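Local coordinates for HRDC domain-containing protein (Bifidobacterium adolescentis ATCC 15703, PDB 3CYM), which is functionally uncharacterised but, as a ribonuclease D-like protein, probably binds nucleic acid and trims it as a 3'-5' exonuclease, at residues A196-D201 / G415-Q420; M219-I224 / S262-V267. One frame throughout, in Å; residues are numbered along the deposited sequence.

Followed from the N terminus, the chain first builds the mixed sheet and helices of the exonuclease fold, then runs through helix 193-207, which carries one side of contact 1 at 196-201. A loop follows, and its residues 219-224 meet helix 261-270 in contact 2, closing a short loop of 37 residues in which helix 231-250 lies. Only much later, at residues 415-420, is contact 1 completed, so contact 2 is nested inside the long loop that contact 1 closes. Contact 1 ties the exonuclease part to the C-terminal helical region; contact 2 fastens the loop at 219-224 to a helix of the HRDC region. Their centres lie about 39 Å apart, on opposite sides of the chain's centre.

Contact 1. Residues A196-D201 / G415-Q420; sequences AQEEFD and GARDWQ. With GOL (glycerol), chain D.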
loop_
_atom_site.group_PDB
_atom_site.type_symbol
_atom_site.label_atom_id
_atom_site.label_comp_id
_atom_site.label_asym_id
_atom_site.label_seq_id
_atom_site.Cartn_x
_atom_site.Cartn_y
_atom_site.Cartn_z
ATOM N N ALA A 196 16.525 10.055 -8.826
ATOM C CA ALA A 196 15.519 9.094 -9.283
ATOM C C ALA A 196 16.022 7.655 -9.188
ATOM O O ALA A 196 15.410 6.834 -8.497
ATOM C CB ALA A 196 15.067 9.419 -10.692
ATOM N N GLN A 197 17.154 7.376 -9.837
ATOM C CA GLN A 197 17.757 6.044 -9.804
ATOM C C GLN A 197 17.966 5.480 -8.387
ATOM O O GLN A 197 17.604 4.325 -8.128
ATOM C CB GLN A 197 19.060 6.018 -10.617
ATOM C CG GLN A 197 19.563 4.617 -10.974
ATOM C CD GLN A 197 18.447 3.700 -11.469
ATOM O OE1 GLN A 197 17.735 4.019 -12.425
ATOM N NE2 GLN A 197 18.296 2.555 -10.818
ATOM N N GLU A 198 18.505 6.299 -7.476
ATOM C CA GLU A 198 18.686 5.918 -6.056
ATOM C C GLU A 198 17.365 5.617 -5.342
ATOM O O GLU A 198 17.303 4.750 -4.457
ATOM C CB GLU A 198 19.412 7.024 -5.282
ATOM C CG GLU A 198 20.907 7.121 -5.524
ATOM C CD GLU A 198 21.613 8.028 -4.521
ATOM O OE1 GLU A 198 22.578 8.715 -4.918
ATOM O OE2 GLU A 198 21.213 8.056 -3.337
ATOM N N GLU A 199 16.315 6.350 -5.716
ATOM C CA GLU A 199 15.003 6.139 -5.137
ATOM C C GLU A 199 14.372 4.868 -5.675
ATOM O O GLU A 199 13.597 4.224 -4.971
ATOM C CB GLU A 199 14.088 7.337 -5.378
ATOM C CG GLU A 199 14.454 8.594 -4.612
ATOM C CD GLU A 199 14.478 8.385 -3.116
ATOM O OE1 GLU A 199 15.583 8.467 -2.537
ATOM O OE2 GLU A 199 13.404 8.135 -2.523
ATOM N N PHE A 200 14.719 4.501 -6.912
ATOM C CA PHE A 200 14.236 3.253 -7.515
ATOM C C PHE A 200 14.929 2.038 -6.887
ATOM O O PHE A 200 14.271 1.057 -6.489
ATOM C CB PHE A 200 14.475 3.234 -9.028
ATOM C CG PHE A 200 13.859 4.385 -9.770
ATOM C CD1 PHE A 200 12.719 5.032 -9.296
ATOM C CD2 PHE A 200 14.412 4.802 -10.979
ATOM C CE1 PHE A 200 12.168 6.087 -9.998
ATOM C CE2 PHE A 200 13.863 5.846 -11.689
ATOM C CZ PHE A 200 12.739 6.491 -11.208
ATOM N N ASP A 201 16.261 2.111 -6.819
ATOM C CA ASP A 201 17.084 1.118 -6.136
ATOM C C ASP A 201 16.552 0.765 -4.744
ATOM O O ASP A 201 16.421 -0.407 -4.407
ATOM C CB ASP A 201 18.517 1.637 -5.997
ATOM C CG ASP A 201 19.282 1.636 -7.308
ATOM O OD1 ASP A 201 18.813 1.035 -8.295
ATOM O OD2 ASP A 201 20.374 2.236 -7.339
ATOM N N GLY A 415 18.008 5.578 7.230
ATOM C CA GLY A 415 17.551 5.004 5.969
ATOM C C GLY A 415 17.444 6.002 4.831
ATOM O O GLY A 415 16.895 5.674 3.770
ATOM N N ALA A 416 17.950 7.219 5.051
ATOM C CA ALA A 416 18.013 8.234 3.996
ATOM C C ALA A 416 19.058 7.879 2.961
ATOM O O ALA A 416 20.127 7.358 3.282
ATOM C CB ALA A 416 18.301 9.621 4.574
ATOM N N ARG A 417 18.753 8.206 1.716
ATOM C CA ARG A 417 19.621 7.878 0.599
ATOM C C ARG A 417 20.820 8.803 0.551
ATOM O O ARG A 417 20.793 9.892 1.132
ATOM C CB ARG A 417 18.832 7.928 -0.710
ATOM C CG ARG A 417 18.177 6.610 -1.072
ATOM C CD ARG A 417 17.148 6.177 -0.044
ATOM N NE ARG A 417 15.861 6.805 -0.311
ATOM C CZ ARG A 417 14.917 7.028 0.596
ATOM N NH1 ARG A 417 13.783 7.598 0.223
ATOM N NH2 ARG A 417 15.098 6.699 1.866
ATOM N N ASP A 418 21.871 8.350 -0.127
ATOM C CA ASP A 418 23.099 9.123 -0.277
ATOM C C ASP A 418 22.864 10.518 -0.848
ATOM O O ASP A 418 23.470 11.472 -0.377
ATOM C CB ASP A 418 24.114 8.373 -1.146
ATOM C CG ASP A 418 24.554 7.052 -0.536
ATOM O OD1 ASP A 418 24.219 6.773 0.638
ATOM O OD2 ASP A 418 25.247 6.292 -1.247
ATOM N N TRP A 419 21.982 10.643 -1.842
ATOM C CA TRP A 419 21.700 11.955 -2.437
ATOM C C TRP A 419 21.012 12.909 -1.458
ATOM O O TRP A 419 21.242 14.115 -1.506
ATOM C CB TRP A 419 20.896 11.841 -3.739
ATOM C CG TRP A 419 19.447 11.422 -3.590
ATOM C CD1 TRP A 419 18.959 10.147 -3.617
ATOM C CD2 TRP A 419 18.308 12.279 -3.419
ATOM N NE1 TRP A 419 17.593 10.151 -3.464
ATOM C CE2 TRP A 419 17.164 11.448 -3.352
ATOM C CE3 TRP A 419 18.140 13.668 -3.319
ATOM C CZ2 TRP A 419 15.869 11.958 -3.169
ATOM C CZ3 TRP A 419 16.852 14.175 -3.149
ATOM C CH2 TRP A 419 15.735 13.321 -3.072
ATOM N N GLN A 420 20.192 12.349 -0.569
ATOM C CA GLN A 420 19.448 13.128 0.408
ATOM C C GLN A 420 20.398 13.655 1.459
ATOM O O GLN A 420 20.344 14.823 1.795
ATOM C CB GLN A 420 18.342 12.299 1.049
ATOM C CG GLN A 420 17.367 11.737 0.050
ATOM C CD GLN A 420 16.208 11.043 0.685
ATOM O OE1 GLN A 420 16.375 10.207 1.571
ATOM N NE2 GLN A 420 15.012 11.386 0.242
HETATM C C1 GOL D . 11.162 8.819 2.018
HETATM O O1 GOL D . 12.299 8.428 2.760
HETATM C C2 GOL D . 11.521 10.041 1.183
HETATM O O2 GOL D . 10.786 11.135 1.670
HETATM C C3 GOL D . 11.186 9.800 -0.287
HETATM O O3 GOL D . 12.140 10.450 -1.101
HETATM O O HOH W 1 21.379 5.772 -1.482
#
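Glu-199 and Arg-417 form the ionic core of this contact, a two-pronged salt bridge in which the guanidinium presents its side. NE of Arg-417 reaches OE1 of Glu-199 at 2.8 Å, and NH1 of Arg-417 meets OE2 of Glu-199 at 2.8 Å in a nearly straight bond (174°) on the syn lone pair. The glutamate bends at its second torsion (chi2 -58°), which turns CD out of an extended course. NH2 of Arg-417 also binds the carbonyl O of Gly-415, steadying the guanidinium from its own segment, and NH1 meets O1 of a glycerol, probably from the crystallisation liquor.

Hydrogen bonds from uncharged N-H groups complete the grip. NE1 of Trp-419 donates to OE1 of Glu-199 at 2.8 Å, arriving from the face of the carboxylate opposite to Arg-417 NE, so one oxygen is clasped by two donors while its plane stands 86° from the indole. Glu-198, extended beyond CG, brings OE2 to the backbone N of Trp-419 at 3.1 Å. A water bridges the same OE2 to the backbone N of Asp-418. A carboxylate thus meets the first turn of helix 418-433, where the helix dipole would probably favour its negative charge. Arg-417 occupies the N-cap position, and its own N is bound by OE1 of Gln-420.

In van der Waals contact across the pair, CB of Glu-198 lies 3.6 Å from CD1 of Trp-419; from its own segment, CG of Gln-420 covers one face of the indole.

In the wider fold, Trp-419 also stacks on Trp-195, and Arg-417 makes a cation-pi contact with Tyr-202. Leu-127 of helix 121-127 touches Trp-419, so helix 193-207 and the start of helix 418-433 meet beside a helix of the exonuclease part.

Contact 2. Residues M219-I224 / S262-V267; sequences MHVSHI and SSIIEV
Val-221 to Ile-224 form a type II beta turn, closed by a weak bond from the N of Ile-224 to the O of Val-221, and the turn comes up to helix 261-270 with the CA atoms of Ile-224 and Ile-265 6.8 Å apart. His-223, with positive phi, holds the third position of the turn.

Ile-265 is the residue on which the packing converges. Its CG1 lies anti to the carbonyl carbon (chi1 -61°), 3.5 Å from the O of Ser-222, and its CD1 goes on to the apolar side chains of the turn. There CD1 of Ile-265 meets CG1 of Val-221 at 3.8 Å, the two side chains running antiparallel past one another. The same methyl lies 3.8 Å from CD1 of Ile-224, whose side chain is set roughly perpendicular to it, and equally close to the CA of Ile-224. CG2 of Ile-265 approaches the O of His-223 at 4.0 Å. Ile-264 adds a looser contact, CG2 to CG1 of Val-221 at 4.3 Å. An alanine in place of Ile-265 would probably open a gap between turn and helix, taking from CD1 of Ile-224 and CG1 of Val-221 the methyl they pack on and leaving Val-221 only its looser contact with Ile-264 across the pair.

No hydrogen bond joins the two segments, so their direct contact is mainly van der Waals packing of Ile-265 on side chains and carbonyl groups of the turn. Polar ties lie alongside: the N of Ser-222 bonds to Asp-261, just ahead of the helical segment, and ND1 of His-223 is held by Glu-226.

Val-221 also touches Trp-241, and Ile-224 touches Val-237, both on helix 231-250. The contact packs a preceding loop against the helices, consistent with the compact helical bundle of HRDC domains.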
loop_
_atom_site.group_PDB
_atom_site.type_symbol
_atom_site.label_atom_id
_atom_site.label_comp_id
_atom_site.label_asym_id
_atom_site.label_seq_id
_atom_site.Cartn_x
_atom_site.Cartn_y
_atom_site.Cartn_z
ATOM N N MET A 219 -4.368 -3.400 17.818
ATOM C CA MET A 219 -4.584 -2.101 18.443
ATOM C C MET A 219 -5.243 -1.134 17.452
ATOM O O MET A 219 -5.635 -0.020 17.813
ATOM C CB MET A 219 -3.246 -1.553 18.953
ATOM C CG MET A 219 -3.336 -0.601 20.127
ATOM S SD MET A 219 -4.058 -1.313 21.612
ATOM C CE MET A 219 -3.964 0.106 22.703
ATOM N N HIS A 220 -5.389 -1.590 16.210
ATOM C CA HIS A 220 -5.874 -0.760 15.106
ATOM C C HIS A 220 -7.358 -0.970 14.807
ATOM O O HIS A 220 -7.787 -0.973 13.651
ATOM C CB HIS A 220 -4.992 -0.964 13.873
ATOM C CG HIS A 220 -3.623 -0.390 14.035
ATOM N ND1 HIS A 220 -3.239 0.792 13.440
ATOM C CD2 HIS A 220 -2.565 -0.803 14.771
ATOM C CE1 HIS A 220 -1.993 1.068 13.781
ATOM N NE2 HIS A 220 -1.561 0.117 14.589
ATOM N N VAL A 221 -8.125 -1.153 15.877
ATOM C CA VAL A 221 -9.576 -1.192 15.830
ATOM C C VAL A 221 -10.027 0.256 16.008
ATOM O O VAL A 221 -9.542 0.938 16.902
ATOM C CB VAL A 221 -10.118 -2.071 16.979
ATOM C CG1 VAL A 221 -11.619 -1.940 17.120
ATOM C CG2 VAL A 221 -9.709 -3.539 16.781
ATOM N N SER A 222 -10.919 0.733 15.142
ATOM C CA SER A 222 -11.398 2.108 15.250
ATOM C C SER A 222 -12.157 2.326 16.559
ATOM O O SER A 222 -12.855 1.427 17.049
ATOM C CB SER A 222 -12.235 2.521 14.031
ATOM O OG SER A 222 -13.214 1.554 13.713
ATOM N N HIS A 223 -11.970 3.521 17.128
ATOM C CA HIS A 223 -12.541 3.946 18.415
ATOM C C HIS A 223 -11.977 3.187 19.620
ATOM O O HIS A 223 -12.629 3.113 20.671
ATOM C CB HIS A 223 -14.076 3.914 18.405
ATOM C CG HIS A 223 -14.689 4.845 17.408
ATOM N ND1 HIS A 223 -15.222 6.066 17.760
ATOM C CD2 HIS A 223 -14.844 4.738 16.067
ATOM C CE1 HIS A 223 -15.683 6.670 16.680
ATOM N NE2 HIS A 223 -15.464 5.887 15.639
ATOM N N ILE A 224 -10.754 2.662 19.466
ATOM C CA ILE A 224 -10.056 1.886 20.510
ATOM C C ILE A 224 -9.706 2.750 21.720
ATOM O O ILE A 224 -9.622 2.260 22.855
ATOM C CB ILE A 224 -8.777 1.154 19.944
ATOM C CG1 ILE A 224 -8.202 0.142 20.939
ATOM C CG2 ILE A 224 -7.700 2.146 19.477
ATOM C CD1 ILE A 224 -9.185 -0.882 21.382
ATOM N N SER A 262 -17.159 -1.493 15.677
ATOM C CA SER A 262 -18.189 -1.023 16.613
ATOM C C SER A 262 -18.651 -2.121 17.550
ATOM O O SER A 262 -18.767 -1.874 18.744
ATOM C CB SER A 262 -19.417 -0.478 15.875
ATOM O OG SER A 262 -19.056 0.487 14.909
ATOM N N SER A 263 -18.918 -3.314 17.003
ATOM C CA SER A 263 -19.328 -4.486 17.797
ATOM C C SER A 263 -18.271 -4.884 18.804
ATOM O O SER A 263 -18.598 -5.094 19.964
ATOM C CB SER A 263 -19.639 -5.705 16.923
ATOM O OG SER A 263 -20.805 -5.491 16.148
ATOM N N ILE A 264 -17.022 -4.986 18.338
ATOM C CA ILE A 264 -15.848 -5.269 19.176
ATOM C C ILE A 264 -15.731 -4.300 20.364
ATOM O O ILE A 264 -15.668 -4.737 21.516
ATOM C CB ILE A 264 -14.524 -5.272 18.343
ATOM C CG1 ILE A 264 -14.496 -6.459 17.378
ATOM C CG2 ILE A 264 -13.291 -5.321 19.247
ATOM C CD1 ILE A 264 -13.374 -6.413 16.369
ATOM N N ILE A 265 -15.728 -2.996 20.078
ATOM C CA ILE A 265 -15.673 -1.956 21.118
ATOM C C ILE A 265 -16.894 -2.030 22.046
ATOM O O ILE A 265 -16.758 -1.951 23.265
ATOM C CB ILE A 265 -15.502 -0.532 20.492
ATOM C CG1 ILE A 265 -14.189 -0.431 19.690
ATOM C CG2 ILE A 265 -15.580 0.575 21.546
ATOM C CD1 ILE A 265 -12.923 -0.660 20.493
ATOM N N GLU A 266 -18.072 -2.227 21.464
ATOM C CA GLU A 266 -19.317 -2.347 22.220
ATOM C C GLU A 266 -19.277 -3.456 23.271
ATOM O O GLU A 266 -19.619 -3.225 24.436
ATOM C CB GLU A 266 -20.477 -2.609 21.266
ATOM C CG GLU A 266 -21.649 -1.695 21.468
ATOM C CD GLU A 266 -22.874 -2.135 20.687
ATOM O OE1 GLU A 266 -23.935 -2.313 21.320
ATOM O OE2 GLU A 266 -22.778 -2.303 19.447
ATOM N N VAL A 267 -18.839 -4.649 22.865
ATOM C CA VAL A 267 -18.805 -5.796 23.779
ATOM C C VAL A 267 -17.634 -5.720 24.765
ATOM O O VAL A 267 -17.687 -6.311 25.843
ATOM C CB VAL A 267 -18.842 -7.169 23.038
ATOM C CG1 VAL A 267 -20.124 -7.327 22.269
ATOM C CG2 VAL A 267 -17.705 -7.299 22.104
#